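Local coordinates for transcriptional regulator, BadM/Rrf2 family (Thermincola potens, PDB 4CIC), which probably binds DNA as a dimeric transcription factor of the Rrf2 family, a helix-turn-helix regulator linked to control of iron-sulfur cluster biogenesis, at residues A17-D20 with L21-H24; G28-S31 with L32-A36; V52-A56 with G57-S61; S111-K114 with S115-K119; L137-A140 with E141-Q144. The protein carries 3 engineered substitutions. All blocks are in the same frame, centred on the assembly; numbering follows the deposited sequence.

Contact 1: residues A17-D20 with L21-H24; sequences AMFD and LAQH
Gln23 folds back over the ring of Phe19, one turn earlier in helix 9-23. Its CB sits near the main-chain oxygens of Asp20 and Phe19. CG, opposite the carbonyl carbon about the first torsion (chi1 -71°), lies over one face of the Phe19 ring, 4.0 Å from the centroid and not far off the normal, which meets the criterion for a CH-pi contact. CD then reaches Phe19 CE2 at 3.3 Å, toward the rim, and the amide and ring planes differ by 28°. At the tip, NE2 lies 3.5 Å from Phe19 CE2, while OE1 accepts from a water that also donates to Asp20 OD2, so the side chains of Gln23 and Asp20 are bridged.

Asp20 carries the second part of the contact through its backbone. Its O accepts from His24 ND1 at 2.8 Å, with an N-H...O angle of 172° and the oxygen close to the imidazole plane; the His24 N bond to the same oxygen is weak, at 3.2 Å. The carboxylate of Asp20 has stronger partners outside, a salt bridge to Arg38 and a hydrogen bond to Gln39 through OD2. At this end of the helix it is the imidazole, rather than the backbone N-H of His24, that gives the Asp20 carbonyl its straight bond, and this donation requires a proton on ND1.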
# COMPACT_ATOMS: atom_id res chain seq x y z
N ALA A 17 19.06 -3.48 -2.07
CA ALA A 17 20.22 -3.98 -2.83
C ALA A 17 20.51 -3.05 -4.00
O ALA A 17 21.69 -2.77 -4.30
CB ALA A 17 19.94 -5.39 -3.32
N MET A 18 19.45 -2.55 -4.64
CA MET A 18 19.63 -1.65 -5.78
C MET A 18 20.20 -0.33 -5.30
O MET A 18 21.03 0.26 -5.99
CB MET A 18 18.30 -1.43 -6.52
CG MET A 18 17.82 -2.67 -7.28
SD MET A 18 18.93 -3.02 -8.70
CE MET A 18 18.63 -1.60 -9.73
N PHE A 19 19.78 0.11 -4.12
CA PHE A 19 20.33 1.35 -3.59
C PHE A 19 21.81 1.18 -3.22
O PHE A 19 22.62 2.08 -3.46
CB PHE A 19 19.52 1.88 -2.40
CG PHE A 19 20.04 3.19 -1.87
CD1 PHE A 19 19.99 4.33 -2.66
CD2 PHE A 19 20.63 3.26 -0.63
CE1 PHE A 19 20.52 5.55 -2.19
CE2 PHE A 19 21.15 4.46 -0.16
CZ PHE A 19 21.08 5.61 -0.95
N ASP A 20 22.15 0.04 -2.64
CA ASP A 20 23.57 -0.22 -2.33
C ASP A 20 24.39 -0.17 -3.62
O ASP A 20 25.48 0.46 -3.67
CB ASP A 20 23.72 -1.57 -1.62
CG ASP A 20 25.16 -1.86 -1.18
OD1 ASP A 20 26.00 -2.14 -2.06
OD2 ASP A 20 25.43 -1.82 0.04
N LEU A 21 23.90 -0.80 -4.69
CA LEU A 21 24.59 -0.67 -5.98
C LEU A 21 24.67 0.79 -6.47
O LEU A 21 25.70 1.21 -7.01
CB LEU A 21 23.93 -1.55 -7.03
CG LEU A 21 24.08 -3.06 -6.80
CD1 LEU A 21 23.18 -3.84 -7.75
CD2 LEU A 21 25.56 -3.43 -7.07
N ALA A 22 23.61 1.57 -6.27
CA ALA A 22 23.65 2.99 -6.64
C ALA A 22 24.75 3.74 -5.90
O ALA A 22 25.45 4.60 -6.48
CB ALA A 22 22.27 3.66 -6.39
N GLN A 23 24.91 3.42 -4.61
CA GLN A 23 25.94 4.04 -3.77
C GLN A 23 27.34 3.69 -4.21
O GLN A 23 28.28 4.40 -3.88
CB GLN A 23 25.78 3.62 -2.31
CG GLN A 23 24.54 4.27 -1.68
CD GLN A 23 24.38 3.93 -0.20
OE1 GLN A 23 24.14 2.78 0.17
NE2 GLN A 23 24.49 4.95 0.65
N HIS A 24 27.48 2.61 -4.96
CA HIS A 24 28.81 2.20 -5.42
C HIS A 24 29.00 2.33 -6.93
O HIS A 24 30.02 1.88 -7.47
CB HIS A 24 29.08 0.75 -4.99
CG HIS A 24 29.19 0.60 -3.50
ND1 HIS A 24 28.10 0.41 -2.69
CD2 HIS A 24 30.27 0.61 -2.68
CE1 HIS A 24 28.49 0.32 -1.43
NE2 HIS A 24 29.81 0.44 -1.40
O HOH W 1 26.17 0.82 0.85

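Contact 2: residues G28-S31 with L32-A36; sequences GPVS and LKSIA
Ser31 and Ser34 grip each other at the start of helix 32-39, where Leu32 is the first helical residue and turns its side chain to Ile50 and Tyr69. Lys33 adds little, bringing only its CB near Ser31 OG before its extended chain leads away. Ser34 is the centre of the contact. Its N donates to Ser31 OG at 3.1 Å with an N-H...O angle of 150°, the capping bond of Ser31, which holds the N-cap position of the helix. The cap works because Ser31 OG stands between its own backbone N and carbonyl carbon (chi1 66°), turned toward the first helical turn. An alanine at Ser31 would remove that acceptor and is likely to leave Ser34 N with just its weak bond to Ser31 O. The hydroxyl of Ser34 returns the link, OG donating to Ser31 O at 2.7 Å, with a C=O...O angle of 134°. Ser34 OG also has a weak bond with Arg38, and it approaches Val30 CB at 3.6 Å. Ile35 follows, its N giving Ser31 O a second full donor at 3.3 Å, the regular i to i+4 bond of the helix. Its side chain crosses that of Val30 at about a right angle, with Ile35 CG1 4.0 Å from Val30 CG2. Both residues pack on Leu21 of helix 9-23, and the backbone of Val30 is hydrogen-bonded to Tyr69.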
# COMPACT_ATOMS: atom_id res chain seq x y z
N GLY A 28 32.54 1.41 -9.09
CA GLY A 28 32.61 0.19 -9.86
C GLY A 28 31.99 -1.02 -9.18
O GLY A 28 31.31 -0.89 -8.17
N PRO A 29 32.21 -2.20 -9.76
CA PRO A 29 31.62 -3.46 -9.28
C PRO A 29 31.88 -3.81 -7.84
O PRO A 29 32.98 -3.60 -7.33
CB PRO A 29 32.26 -4.52 -10.18
CG PRO A 29 33.39 -3.84 -10.85
CD PRO A 29 33.02 -2.41 -10.96
N VAL A 30 30.85 -4.35 -7.18
CA VAL A 30 31.02 -4.88 -5.83
C VAL A 30 30.49 -6.31 -5.77
O VAL A 30 29.68 -6.72 -6.60
CB VAL A 30 30.31 -4.01 -4.78
CG1 VAL A 30 30.96 -2.63 -4.73
CG2 VAL A 30 28.82 -3.89 -5.10
N SER A 31 30.96 -7.07 -4.79
CA SER A 31 30.53 -8.45 -4.67
C SER A 31 29.16 -8.53 -4.01
O SER A 31 28.78 -7.64 -3.24
CB SER A 31 31.54 -9.24 -3.84
OG SER A 31 31.56 -8.78 -2.51
N LEU A 32 28.43 -9.60 -4.28
CA LEU A 32 27.16 -9.81 -3.59
C LEU A 32 27.36 -9.95 -2.09
O LEU A 32 26.57 -9.46 -1.30
CB LEU A 32 26.40 -11.01 -4.15
CG LEU A 32 25.76 -10.77 -5.51
CD1 LEU A 32 24.68 -11.81 -5.80
CD2 LEU A 32 25.18 -9.36 -5.59
N LYS A 33 28.44 -10.62 -1.69
CA LYS A 33 28.74 -10.77 -0.27
C LYS A 33 28.85 -9.41 0.42
O LYS A 33 28.35 -9.23 1.54
CB LYS A 33 30.03 -11.56 -0.05
CG LYS A 33 30.42 -11.67 1.42
CD LYS A 33 31.80 -12.28 1.59
CE LYS A 33 32.22 -12.26 3.05
NZ LYS A 33 33.56 -12.89 3.26
N SER A 34 29.49 -8.44 -0.24
CA SER A 34 29.65 -7.12 0.35
C SER A 34 28.31 -6.40 0.50
O SER A 34 28.09 -5.69 1.48
CB SER A 34 30.64 -6.26 -0.45
OG SER A 34 30.07 -5.80 -1.69
N ILE A 35 27.42 -6.60 -0.47
CA ILE A 35 26.07 -6.01 -0.39
C ILE A 35 25.32 -6.61 0.79
O ILE A 35 24.70 -5.90 1.60
CB ILE A 35 25.27 -6.23 -1.68
CG1 ILE A 35 25.89 -5.44 -2.84
CG2 ILE A 35 23.80 -5.80 -1.49
CD1 ILE A 35 25.28 -5.76 -4.20
N ALA A 36 25.37 -7.93 0.89
CA ALA A 36 24.66 -8.64 1.95
C ALA A 36 25.19 -8.19 3.30
O ALA A 36 24.45 -8.05 4.26
CB ALA A 36 24.81 -10.14 1.79

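Contact 3: residues V52-A56 with G57-S61; sequences VLRKA and GLVKS
A Schellman motif ends helix 43-55 here and turns the chain into strand 59-62, the first strand of the antiparallel hairpin that follows the first three helices, as in the winged helix-turn-helix fold of the Rrf2 family. Gly57 is the residue that leaves the helix, with positive phi (87°). A CB on it would clash with Ala56 O. The two bonds back into the last turn differ in geometry. Leu58 N donates to Leu53 O at 2.9 Å, nearly along the C=O axis, whereas Gly57 N meets Arg54 O at 3.0 Å from above the carbonyl plane, 67° out of it. Val59 N adds a weak bond to Leu53 O.

The buried side chains close the turn. Leu53 CD2 lies 3.9 Å from Leu58 CD1, the two leucines crossing at a slant, and Leu53 CB meets the methyls of Val59 in the conformer described, one of two. Met18 of helix 9-23 touches all three residues, while Leu53 and Leu58 also reach helix 80-87, so the turn packs on both helices 9-23 and 80-87. At the exposed Arg54, the aliphatic part of the side chain runs at about a right angle to that same conformer of Val59. The chain then bends at chi3 (110°), which brings one face of the guanidinium over Ser61 CB. A CA-H...O contact from Arg54 CA to Val59 O ties the same pair along the backbone. Finally, one water donates to both carbonyls, at 3.0 Å to Arg54 O and 2.7 Å to Val59 O.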
# COMPACT_ATOMS: atom_id res chain seq x y z
N VAL A 52 17.00 -12.13 -10.93
CA VAL A 52 15.86 -11.52 -11.61
C VAL A 52 16.19 -10.10 -12.09
O VAL A 52 15.90 -9.74 -13.23
CB VAL A 52 14.60 -11.53 -10.71
CG1 VAL A 52 13.42 -10.90 -11.44
CG2 VAL A 52 14.28 -12.96 -10.31
N LEU A 53 16.82 -9.31 -11.23
CA LEU A 53 17.17 -7.94 -11.60
C LEU A 53 18.13 -7.94 -12.79
O LEU A 53 18.09 -7.04 -13.63
CB LEU A 53 17.81 -7.22 -10.41
CG LEU A 53 16.87 -7.00 -9.22
CD1 LEU A 53 17.65 -6.43 -8.07
CD2 LEU A 53 15.78 -6.03 -9.63
N ARG A 54 18.95 -8.98 -12.88
CA ARG A 54 19.90 -9.11 -14.00
C ARG A 54 19.17 -9.44 -15.31
O ARG A 54 19.44 -8.83 -16.35
CB ARG A 54 20.94 -10.18 -13.69
CG ARG A 54 22.27 -9.96 -14.40
CD ARG A 54 23.30 -10.98 -13.97
NE ARG A 54 23.60 -11.92 -15.04
CZ ARG A 54 24.38 -12.99 -14.91
NH1 ARG A 54 24.94 -13.25 -13.74
NH2 ARG A 54 24.59 -13.79 -15.94
N LYS A 55 18.25 -10.38 -15.25
CA LYS A 55 17.44 -10.73 -16.42
C LYS A 55 16.67 -9.52 -16.92
O LYS A 55 16.45 -9.36 -18.11
CB LYS A 55 16.46 -11.86 -16.09
CG LYS A 55 17.09 -13.22 -15.86
CD LYS A 55 16.00 -14.28 -15.71
CE LYS A 55 16.58 -15.66 -15.39
NZ LYS A 55 16.96 -15.79 -13.96
N ALA A 56 16.26 -8.67 -15.98
CA ALA A 56 15.47 -7.47 -16.29
C ALA A 56 16.30 -6.36 -16.90
O ALA A 56 15.75 -5.40 -17.43
CB ALA A 56 14.81 -6.96 -15.03
N GLY A 57 17.62 -6.46 -16.80
CA GLY A 57 18.47 -5.44 -17.37
C GLY A 57 18.71 -4.29 -16.40
O GLY A 57 19.13 -3.21 -16.81
N LEU A 58 18.45 -4.53 -15.12
CA LEU A 58 18.66 -3.52 -14.09
C LEU A 58 20.06 -3.60 -13.48
O LEU A 58 20.57 -2.61 -12.96
CB LEU A 58 17.62 -3.63 -12.97
CG LEU A 58 16.26 -3.02 -13.36
CD1 LEU A 58 15.22 -3.26 -12.27
CD2 LEU A 58 16.45 -1.53 -13.64
N VAL A 59 20.65 -4.79 -13.51
CA VAL A 59 22.01 -4.96 -13.01
C VAL A 59 22.78 -5.84 -13.97
O VAL A 59 22.20 -6.61 -14.74
CB VAL A 59 22.06 -5.60 -11.61
CG1 VAL A 59 21.22 -4.81 -10.61
CG2 VAL A 59 21.61 -7.04 -11.67
N LYS A 60 24.10 -5.69 -13.95
CA LYS A 60 24.93 -6.52 -14.81
C LYS A 60 26.11 -7.04 -14.02
O LYS A 60 26.52 -6.46 -13.01
CB LYS A 60 25.40 -5.74 -16.04
CG LYS A 60 26.07 -4.43 -15.72
CD LYS A 60 26.54 -3.70 -16.98
CE LYS A 60 27.68 -4.44 -17.65
NZ LYS A 60 28.11 -3.72 -18.89
N SER A 61 26.63 -8.18 -14.47
CA SER A 61 27.78 -8.81 -13.87
C SER A 61 29.02 -8.46 -14.69
O SER A 61 28.95 -8.35 -15.92
CB SER A 61 27.58 -10.33 -13.86
OG SER A 61 28.78 -11.00 -13.53
O HOH W 2 21.81 -7.20 -17.31

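Contact 4: residues S111-K114 with S115-K119; sequences SVTK and SVWEK. Engineered in segment 111-114: Ser111 (natural residue Cys).
Thr113 O stands 3.5 Å above the indole plane of Trp117, offset toward the rim, at the start of helix 112-129, and accepts from Trp117 N at 3.3 Å. In one of the two conformers of Thr113, its CG2 also lies beside the indole, 3.6 Å from Trp117 NE1. The indole comes back over the preceding turn because Trp117 CG is opposite its carbonyl carbon (chi1 -51°).

In the same first turn, Ser115 OG donates to Val112 O at 2.6 Å. That oxygen also takes the helical bond from Val116 N at 3.1 Å, so two donors grip it.

Further out, the first turn is capped by Ser111, an engineered residue that is cysteine in the natural protein: its OG accepts from Lys114 N at 3.0 Å with an angle of 167°.

Trp117 NE1 is hydrogen-bonded to His12 ND1 of the second subunit, the two rings meeting at about 50°. A phenylalanine in place of Trp117 would lack the indole N-H and would probably leave His12 of the second subunit without that partner. The second subunit also brings Phe19 against Val112, Val15 against Thr113 and Leu128 against Val116, so this end of helix 112-129 lies against helices 9-23 and 112-129 of the second subunit.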
# COMPACT_ATOMS: atom_id res chain seq x y z
N SER A 111 -18.19 -2.17 -8.15
CA SER A 111 -17.89 -2.09 -6.73
C SER A 111 -17.24 -0.76 -6.42
O SER A 111 -16.10 -0.51 -6.83
CB SER A 111 -16.92 -3.20 -6.32
OG SER A 111 -16.51 -3.04 -4.97
N VAL A 112 -17.94 0.12 -5.71
CA VAL A 112 -17.32 1.37 -5.30
C VAL A 112 -16.16 1.11 -4.34
O VAL A 112 -15.18 1.85 -4.34
CB VAL A 112 -18.34 2.34 -4.65
CG1 VAL A 112 -18.80 1.80 -3.33
CG2 VAL A 112 -17.70 3.72 -4.47
N THR A 113 -16.26 0.05 -3.53
CA THR A 113 -15.17 -0.29 -2.61
C THR A 113 -13.89 -0.61 -3.39
O THR A 113 -12.81 -0.13 -3.05
CB THR A 113 -15.51 -1.47 -1.68
OG1 THR A 113 -16.64 -1.14 -0.87
CG2 THR A 113 -14.33 -1.82 -0.75
N LYS A 114 -14.01 -1.42 -4.44
CA LYS A 114 -12.82 -1.71 -5.25
C LYS A 114 -12.26 -0.44 -5.87
O LYS A 114 -11.04 -0.35 -6.08
CB LYS A 114 -13.11 -2.70 -6.36
CG LYS A 114 -13.38 -4.12 -5.90
CD LYS A 114 -13.53 -5.01 -7.12
CE LYS A 114 -13.99 -6.39 -6.76
NZ LYS A 114 -14.17 -7.21 -7.99
N SER A 115 -13.13 0.51 -6.19
CA SER A 115 -12.63 1.74 -6.82
C SER A 115 -11.80 2.53 -5.83
O SER A 115 -10.85 3.23 -6.23
CB SER A 115 -13.78 2.59 -7.39
OG SER A 115 -14.47 3.28 -6.36
N VAL A 116 -12.11 2.40 -4.54
CA VAL A 116 -11.29 3.05 -3.52
C VAL A 116 -9.90 2.44 -3.52
O VAL A 116 -8.89 3.18 -3.48
CB VAL A 116 -11.90 2.93 -2.11
CG1 VAL A 116 -10.96 3.53 -1.08
CG2 VAL A 116 -13.25 3.64 -2.05
N TRP A 117 -9.82 1.11 -3.61
CA TRP A 117 -8.49 0.47 -3.62
C TRP A 117 -7.73 0.83 -4.87
O TRP A 117 -6.50 0.91 -4.84
CB TRP A 117 -8.54 -1.06 -3.48
CG TRP A 117 -9.37 -1.53 -2.33
CD1 TRP A 117 -10.30 -2.52 -2.37
CD2 TRP A 117 -9.35 -1.04 -0.98
NE1 TRP A 117 -10.88 -2.68 -1.13
CE2 TRP A 117 -10.33 -1.77 -0.27
CE3 TRP A 117 -8.63 -0.05 -0.32
CZ2 TRP A 117 -10.58 -1.56 1.09
CZ3 TRP A 117 -8.89 0.17 1.03
CH2 TRP A 117 -9.86 -0.59 1.72
N GLU A 118 -8.43 1.04 -5.98
CA GLU A 118 -7.76 1.42 -7.22
C GLU A 118 -7.10 2.78 -7.03
O GLU A 118 -6.02 3.04 -7.57
CB GLU A 118 -8.75 1.45 -8.38
CG GLU A 118 -8.14 1.72 -9.74
CD GLU A 118 -7.93 3.20 -10.02
OE1 GLU A 118 -8.52 4.03 -9.29
OE2 GLU A 118 -7.19 3.53 -10.98
N LYS A 119 -7.76 3.64 -6.27
CA LYS A 119 -7.21 4.96 -5.98
C LYS A 119 -5.98 4.87 -5.08
O LYS A 119 -5.01 5.61 -5.27
CB LYS A 119 -8.27 5.87 -5.35
CG LYS A 119 -9.19 6.51 -6.37
CD LYS A 119 -10.44 7.07 -5.71
CE LYS A 119 -11.43 7.54 -6.76
NZ LYS A 119 -12.70 7.99 -6.12

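Contact 5: residues L137-A140 with E141-Q144; sequences LKDA and EEAQ
Ala143 meets Asp139 in the close-fitting part of the contact, which is backbone. Ala143 N donates to Asp139 O at 2.9 Å, nearly in line with the carbonyl, and Ala143 CB adds a contact at 3.3 Å to the same oxygen. Glu142 N keeps the preceding bond to Lys138 O at 3.2 Å.

At the end of helix 133-143 the grip slackens, for Gln144 N reaches Ala140 O only weakly, at 3.5 Å, and Gln144 has left helical angles. Its OE1 comes no nearer than a loose 4.2 Å to Ala140 CB. The Gln144 side chain and Ala143 lean on Phe110 of the second subunit. Leu137 and Ala140 also pack on Phe19 of helix 9-23.

The solvent side, with Glu141 and Glu142, is acidic and sparsely packed. Glu142 stretches out beyond CG, and its OE1 lies 4.2 Å from OD1 of Asp139, which itself borders the second subunit. The nearness of these two carboxylates would probably raise the proton affinity of one slightly; Lys119 of the second subunit, in a long, weak ion pair with Asp139 OD2, would partly offset this.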
# COMPACT_ATOMS: atom_id res chain seq x y z
N LEU A 137 20.02 8.74 -3.64
CA LEU A 137 21.42 9.11 -3.38
C LEU A 137 21.56 10.53 -2.81
O LEU A 137 22.33 10.76 -1.87
CB LEU A 137 22.27 8.97 -4.65
CG LEU A 137 22.59 7.56 -5.13
CD1 LEU A 137 23.28 7.61 -6.49
CD2 LEU A 137 23.47 6.83 -4.13
N LYS A 138 20.83 11.47 -3.40
CA LYS A 138 20.80 12.83 -2.89
C LYS A 138 20.28 12.92 -1.45
O LYS A 138 20.88 13.59 -0.60
CB LYS A 138 19.99 13.74 -3.81
CG LYS A 138 20.66 13.94 -5.16
CD LYS A 138 19.78 14.76 -6.08
CE LYS A 138 20.48 15.01 -7.39
NZ LYS A 138 19.76 16.01 -8.23
N ASP A 139 19.15 12.26 -1.18
CA ASP A 139 18.61 12.24 0.18
C ASP A 139 19.58 11.63 1.18
O ASP A 139 19.73 12.14 2.30
CB ASP A 139 17.27 11.51 0.20
CG ASP A 139 16.15 12.33 -0.42
OD1 ASP A 139 16.46 13.34 -1.09
OD2 ASP A 139 14.97 11.96 -0.24
N ALA A 140 20.25 10.55 0.78
CA ALA A 140 21.23 9.86 1.62
C ALA A 140 22.37 10.79 2.02
O ALA A 140 22.89 10.71 3.13
CB ALA A 140 21.79 8.64 0.91
N GLU A 141 22.75 11.68 1.11
CA GLU A 141 23.84 12.61 1.39
C GLU A 141 23.42 13.70 2.38
O GLU A 141 24.19 14.07 3.26
CB GLU A 141 24.36 13.25 0.09
CG GLU A 141 25.39 14.35 0.34
CD GLU A 141 26.11 14.77 -0.91
OE1 GLU A 141 25.68 14.38 -2.01
OE2 GLU A 141 27.12 15.50 -0.80
N GLU A 142 22.20 14.19 2.22
CA GLU A 142 21.66 15.27 3.06
C GLU A 142 21.34 14.81 4.47
O GLU A 142 21.48 15.57 5.43
CB GLU A 142 20.37 15.80 2.45
CG GLU A 142 20.51 16.98 1.52
CD GLU A 142 19.17 17.42 0.97
OE1 GLU A 142 18.68 16.76 0.02
OE2 GLU A 142 18.59 18.39 1.49
N ALA A 143 20.87 13.57 4.60
CA ALA A 143 20.26 13.13 5.85
C ALA A 143 21.25 12.51 6.83
O ALA A 143 21.00 12.51 8.04
CB ALA A 143 19.11 12.17 5.57
N GLN A 144 22.36 11.99 6.32
CA GLN A 144 23.32 11.29 7.17
C GLN A 144 24.63 12.05 7.25
O GLN A 144 25.66 11.50 7.65
CB GLN A 144 23.55 9.87 6.65
CG GLN A 144 22.33 8.97 6.73
CD GLN A 144 22.53 7.61 6.09
OE1 GLN A 144 22.54 7.49 4.86
NE2 GLN A 144 22.69 6.58 6.91

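How the contacts relate
Contact 1 is the buried one. It touches contact 2 through Leu21 and Asp20, contact 3 through Met18 and contact 5 through Phe19, so helix 9-23 is shared ground for three others. Contacts 2 and 5 lie at the surface, and contacts 3 and 4 are partly buried. Their chemistry follows their place along helices: contacts 2 and 4 open a helix with a serine cap and a serine hydroxyl bonded to a backbone carbonyl, whereas contact 3 closes one with a Schellman turn and contact 5 with a weakening last bond. Within the chain contact 4 stands apart, its centre about 36 Å from that of contact 1, but across the dimer its Val112 packs on Phe19 and Asp139 of the other subunit.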